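Local structure of putative alcohol dehydrogenase (Sinorhizobium meliloti, 4J6F) at residues L351-A364 against A370-D382. The protein probably acts as an NAD(P)-dependent oxidoreductase of the medium-chain dehydrogenase/reductase family, perhaps oxidising alcohols. Numbering follows the deposited sequence.
Sequences LVGGVYPLSEFHRA and AKNFVGKLVVVPD
With chi1 near -59° in Tyr356 and -56° in Leu377, each CG stands anti to its own carbonyl carbon, and the two side chains meet on one face of a parallel strand pair. The tyrosine brings CE1 to 3.7 Å from Leu377 CD1, while Leu377 CD2 lies at the ring edge, in its plane. Ala364 CA sits 3.6 Å above one face of the phenol, toward the rim, so the helix meets a face where the strand meets the edge; the OH is hydrogen-bonded to Asp367, farther along the helix. Were Tyr356 replaced by an alanine, Asp367 would probably lose its hydroxyl partner and a gap would probably open between Leu377 and Ala364. On the same face Val379 divides its branches: CG1 packs 3.8 Å from Leu358 CD1, and CG2 turns to Phe361 CE1. Val355 and Val380 touch on the other face.

Between the two faces the backbones pair in parallel register. Val378 bonds through both its N and its O to strand 352-357, N donating to Gly354 O and O receiving Tyr356 N at 2.8 Å; Val380 repeats the pattern with Tyr356 O and Leu358 N. Beyond the strands, Ser359 OG reaches Asp382 O at 2.8 Å, on a lone pair in the carbonyl plane, although Asp382 is poorly ordered.

The contact exemplifies a beta-alpha-beta unit: strands 352-357 and 376-380 pair through their backbones while side chains on one face pack against the connecting helix 361-370. Strand 376-380 also pairs antiparallel with strand 63-72, Ile183 of helix 182-185 touches Val355, Val378 and Val380, and strands 33-39 and 48-51 pack against Leu358 and Phe361.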
loop_
_atom_site.group_PDB
_atom_site.type_symbol
_atom_site.label_atom_id
_atom_site.label_comp_id
_atom_site.label_asym_id
_atom_site.label_seq_id
_atom_site.Cartn_x
_atom_site.Cartn_y
_atom_site.Cartn_z
ATOM N N LEU A 351 -28.386 -10.923 2.784
ATOM C CA LEU A 351 -28.433 -11.622 1.510
ATOM C C LEU A 351 -28.382 -13.129 1.739
ATOM O O LEU A 351 -27.308 -13.725 1.844
ATOM C CB LEU A 351 -27.277 -11.160 0.627
ATOM C CG LEU A 351 -27.201 -9.645 0.450
ATOM C CD1 LEU A 351 -25.895 -9.227 -0.202
ATOM C CD2 LEU A 351 -28.411 -9.159 -0.348
ATOM N N VAL A 352 -29.541 -13.761 1.843
ATOM C CA VAL A 352 -29.525 -15.191 2.111
ATOM C C VAL A 352 -29.502 -15.979 0.806
ATOM O O VAL A 352 -30.487 -16.001 0.068
ATOM C CB VAL A 352 -30.682 -15.632 3.024
ATOM C CG1 VAL A 352 -30.633 -17.132 3.243
ATOM C CG2 VAL A 352 -30.583 -14.916 4.357
ATOM N N GLY A 353 -28.369 -16.622 0.537
ATOM C CA GLY A 353 -28.183 -17.375 -0.692
ATOM C C GLY A 353 -28.680 -18.800 -0.582
ATOM O O GLY A 353 -28.938 -19.437 -1.600
ATOM N N GLY A 354 -28.805 -19.311 0.647
ATOM C CA GLY A 354 -29.315 -20.659 0.878
ATOM C C GLY A 354 -29.107 -21.111 2.305
ATOM O O GLY A 354 -28.274 -20.563 3.024
ATOM N N VAL A 355 -29.862 -22.119 2.722
ATOM C CA VAL A 355 -29.825 -22.565 4.102
ATOM C C VAL A 355 -29.593 -24.058 4.166
ATOM O O VAL A 355 -30.234 -24.816 3.448
ATOM C CB VAL A 355 -31.153 -22.254 4.787
ATOM C CG1 VAL A 355 -31.144 -22.761 6.223
ATOM C CG2 VAL A 355 -31.438 -20.761 4.720
ATOM N N TYR A 356 -28.684 -24.488 5.028
ATOM C CA TYR A 356 -28.343 -25.907 5.118
ATOM C C TYR A 356 -28.422 -26.418 6.559
ATOM O O TYR A 356 -28.045 -25.705 7.490
ATOM C CB TYR A 356 -26.939 -26.162 4.539
ATOM C CG TYR A 356 -26.766 -25.756 3.083
ATOM C CD1 TYR A 356 -26.603 -24.417 2.726
ATOM C CD2 TYR A 356 -26.764 -26.712 2.069
ATOM C CE1 TYR A 356 -26.463 -24.037 1.403
ATOM C CE2 TYR A 356 -26.616 -26.346 0.743
ATOM C CZ TYR A 356 -26.468 -25.008 0.413
ATOM O OH TYR A 356 -26.320 -24.627 -0.906
ATOM N N PRO A 357 -28.927 -27.650 6.753
ATOM C CA PRO A 357 -28.879 -28.242 8.089
ATOM C C PRO A 357 -27.452 -28.625 8.477
ATOM O O PRO A 357 -26.667 -29.027 7.626
ATOM C CB PRO A 357 -29.753 -29.499 7.946
ATOM C CG PRO A 357 -29.689 -29.840 6.496
ATOM C CD PRO A 357 -29.638 -28.514 5.791
ATOM N N LEU A 358 -27.122 -28.515 9.757
ATOM C CA LEU A 358 -25.795 -28.895 10.242
ATOM C C LEU A 358 -25.429 -30.326 9.824
ATOM O O LEU A 358 -24.279 -30.614 9.504
ATOM C CB LEU A 358 -25.716 -28.721 11.765
ATOM C CG LEU A 358 -24.368 -28.891 12.465
ATOM C CD1 LEU A 358 -23.345 -27.875 11.989
ATOM C CD2 LEU A 358 -24.550 -28.779 13.968
ATOM N N SER A 359 -26.418 -31.209 9.805
ATOM C CA SER A 359 -26.193 -32.591 9.414
ATOM C C SER A 359 -25.789 -32.746 7.949
ATOM O O SER A 359 -25.376 -33.815 7.538
ATOM C CB SER A 359 -27.437 -33.421 9.682
ATOM O OG SER A 359 -28.526 -32.905 8.945
ATOM N N GLU A 360 -25.907 -31.698 7.154
ATOM C CA GLU A 360 -25.516 -31.802 5.756
ATOM C C GLU A 360 -24.404 -30.798 5.382
ATOM O O GLU A 360 -24.395 -30.189 4.290
ATOM C CB GLU A 360 -26.748 -31.699 4.865
ATOM C CG GLU A 360 -27.525 -33.003 4.819
ATOM C CD GLU A 360 -28.978 -32.841 4.404
ATOM O OE1 GLU A 360 -29.304 -31.854 3.709
ATOM O OE2 GLU A 360 -29.794 -33.711 4.788
ATOM N N PHE A 361 -23.448 -30.667 6.302
ATOM C CA PHE A 361 -22.317 -29.770 6.130
ATOM C C PHE A 361 -21.469 -30.014 4.870
ATOM O O PHE A 361 -20.979 -29.063 4.257
ATOM C CB PHE A 361 -21.429 -29.760 7.372
ATOM C CG PHE A 361 -20.592 -28.522 7.473
ATOM C CD1 PHE A 361 -21.084 -27.393 8.109
ATOM C CD2 PHE A 361 -19.325 -28.460 6.878
ATOM C CE1 PHE A 361 -20.317 -26.241 8.179
ATOM C CE2 PHE A 361 -18.557 -27.309 6.942
ATOM C CZ PHE A 361 -19.055 -26.199 7.595
ATOM N N HIS A 362 -21.293 -31.274 4.486
ATOM C CA HIS A 362 -20.494 -31.596 3.314
ATOM C C HIS A 362 -21.151 -31.028 2.066
ATOM O O HIS A 362 -20.474 -30.436 1.216
ATOM C CB HIS A 362 -20.240 -33.104 3.217
ATOM C CG HIS A 362 -19.298 -33.617 4.268
ATOM N ND1 HIS A 362 -18.156 -34.329 3.967
ATOM C CD2 HIS A 362 -19.315 -33.494 5.619
ATOM C CE1 HIS A 362 -17.521 -34.636 5.086
ATOM N NE2 HIS A 362 -18.199 -34.135 6.101
ATOM N N ARG A 363 -22.472 -31.163 1.985
ATOM C CA ARG A 363 -23.222 -30.615 0.864
ATOM C C ARG A 363 -23.139 -29.088 0.900
ATOM O O ARG A 363 -22.949 -28.449 -0.140
ATOM C CB ARG A 363 -24.674 -31.092 0.899
ATOM C CG ARG A 363 -25.448 -30.847 -0.387
ATOM C CD ARG A 363 -26.919 -31.221 -0.241
ATOM N NE ARG A 363 -27.768 -30.031 -0.170
ATOM C CZ ARG A 363 -28.476 -29.659 0.897
ATOM N NH1 ARG A 363 -29.209 -28.546 0.856
ATOM N NH2 ARG A 363 -28.457 -30.391 2.003
ATOM N N ALA A 364 -23.259 -28.519 2.103
ATOM C CA ALA A 364 -23.172 -27.070 2.302
ATOM C C ALA A 364 -21.851 -26.485 1.820
ATOM O O ALA A 364 -21.830 -25.476 1.113
ATOM C CB ALA A 364 -23.375 -26.723 3.757
ATOM N N ALA A 370 -18.413 -23.874 -4.687
ATOM C CA ALA A 370 -18.767 -23.697 -6.104
ATOM C C ALA A 370 -19.101 -22.242 -6.431
ATOM O O ALA A 370 -18.811 -21.774 -7.533
ATOM C CB ALA A 370 -19.894 -24.635 -6.530
ATOM N N LYS A 371 -19.701 -21.533 -5.470
ATOM C CA LYS A 371 -20.081 -20.126 -5.641
ATOM C C LYS A 371 -21.101 -19.863 -6.750
ATOM O O LYS A 371 -21.092 -18.776 -7.343
ATOM C CB LYS A 371 -18.854 -19.251 -5.889
ATOM C CG LYS A 371 -17.711 -19.458 -4.920
ATOM C CD LYS A 371 -17.910 -18.677 -3.650
ATOM C CE LYS A 371 -16.590 -18.567 -2.919
ATOM N NZ LYS A 371 -16.773 -18.723 -1.449
ATOM N N ASN A 372 -21.966 -20.839 -7.038
ATOM C CA ASN A 372 -23.099 -20.617 -7.940
ATOM C C ASN A 372 -24.306 -20.144 -7.166
ATOM O O ASN A 372 -25.360 -20.798 -7.166
ATOM C CB ASN A 372 -23.423 -21.868 -8.735
ATOM C CG ASN A 372 -22.251 -22.330 -9.560
ATOM O OD1 ASN A 372 -21.608 -21.535 -10.242
ATOM N ND2 ASN A 372 -21.947 -23.615 -9.485
ATOM N N PHE A 373 -24.123 -19.011 -6.488
ATOM C CA PHE A 373 -25.136 -18.384 -5.645
ATOM C C PHE A 373 -24.684 -16.957 -5.333
ATOM O O PHE A 373 -23.524 -16.594 -5.579
ATOM C CB PHE A 373 -25.339 -19.174 -4.344
ATOM C CG PHE A 373 -24.141 -19.172 -3.446
ATOM C CD1 PHE A 373 -23.920 -18.125 -2.564
ATOM C CD2 PHE A 373 -23.226 -20.208 -3.491
ATOM C CE1 PHE A 373 -22.810 -18.108 -1.744
ATOM C CE2 PHE A 373 -22.108 -20.200 -2.667
ATOM C CZ PHE A 373 -21.899 -19.143 -1.796
ATOM N N VAL A 374 -25.599 -16.157 -4.783
ATOM C CA VAL A 374 -25.280 -14.788 -4.378
ATOM C C VAL A 374 -25.499 -14.561 -2.889
ATOM O O VAL A 374 -26.388 -15.150 -2.286
ATOM C CB VAL A 374 -26.088 -13.748 -5.162
ATOM C CG1 VAL A 374 -25.756 -12.348 -4.653
ATOM C CG2 VAL A 374 -25.787 -13.865 -6.646
ATOM N N GLY A 375 -24.674 -13.696 -2.305
ATOM C CA GLY A 375 -24.737 -13.439 -0.875
ATOM C C GLY A 375 -24.111 -14.568 -0.075
ATOM O O GLY A 375 -22.989 -14.996 -0.368
ATOM N N LYS A 376 -24.810 -15.041 0.947
ATOM C CA LYS A 376 -24.215 -15.965 1.895
ATOM C C LYS A 376 -25.037 -17.211 2.189
ATOM O O LYS A 376 -26.253 -17.188 2.169
ATOM C CB LYS A 376 -23.893 -15.227 3.193
ATOM C CG LYS A 376 -23.472 -13.786 2.967
ATOM C CD LYS A 376 -22.367 -13.324 3.900
ATOM C CE LYS A 376 -21.346 -14.404 4.184
ATOM N NZ LYS A 376 -21.495 -14.919 5.567
ATOM N N LEU A 377 -24.336 -18.301 2.466
ATOM C CA LEU A 377 -24.949 -19.556 2.878
ATOM C C LEU A 377 -24.933 -19.638 4.404
ATOM O O LEU A 377 -23.955 -19.225 5.059
ATOM C CB LEU A 377 -24.257 -20.756 2.225
ATOM C CG LEU A 377 -24.182 -20.772 0.685
ATOM C CD1 LEU A 377 -23.614 -22.093 0.192
ATOM C CD2 LEU A 377 -25.516 -20.510 -0.008
ATOM N N VAL A 378 -26.041 -20.127 4.958
ATOM C CA VAL A 378 -26.239 -20.202 6.411
ATOM C C VAL A 378 -26.452 -21.648 6.869
ATOM O O VAL A 378 -27.253 -22.386 6.270
ATOM C CB VAL A 378 -27.448 -19.357 6.847
ATOM C CG1 VAL A 378 -27.615 -19.409 8.351
ATOM C CG2 VAL A 378 -27.284 -17.927 6.361
ATOM N N VAL A 379 -25.740 -22.045 7.923
ATOM C CA VAL A 379 -25.872 -23.393 8.485
ATOM C C VAL A 379 -26.705 -23.384 9.767
ATOM O O VAL A 379 -26.404 -22.634 10.699
ATOM C CB VAL A 379 -24.503 -24.022 8.751
ATOM C CG1 VAL A 379 -24.671 -25.343 9.471
ATOM C CG2 VAL A 379 -23.764 -24.221 7.442
ATOM N N VAL A 380 -27.750 -24.214 9.795
ATOM C CA VAL A 380 -28.663 -24.316 10.937
ATOM C C VAL A 380 -28.556 -25.676 11.628
ATOM O O VAL A 380 -28.533 -26.686 10.952
ATOM C CB VAL A 380 -30.114 -24.087 10.482
ATOM C CG1 VAL A 380 -31.106 -24.485 11.573
ATOM C CG2 VAL A 380 -30.302 -22.635 10.074
ATOM N N PRO A 381 -28.481 -25.705 12.977
ATOM C CA PRO A 381 -28.419 -26.996 13.670
ATOM C C PRO A 381 -29.659 -27.875 13.495
ATOM O O PRO A 381 -30.784 -27.374 13.563
ATOM C CB PRO A 381 -28.230 -26.601 15.131
ATOM C CG PRO A 381 -27.487 -25.307 15.043
ATOM C CD PRO A 381 -28.148 -24.597 13.892
ATOM N N ASP A 382 -29.389 -29.166 13.236
ATOM C CA ASP A 382 -30.334 -30.284 13.066
ATOM C C ASP A 382 -29.688 -31.370 12.207
ATOM O O ASP A 382 -29.582 -31.236 10.988
ATOM C CB ASP A 382 -31.669 -29.855 12.446
ATOM C CG ASP A 382 -32.785 -29.713 13.482
ATOM O OD1 ASP A 382 -32.488 -29.717 14.700
ATOM O OD2 ASP A 382 -33.965 -29.594 13.074
#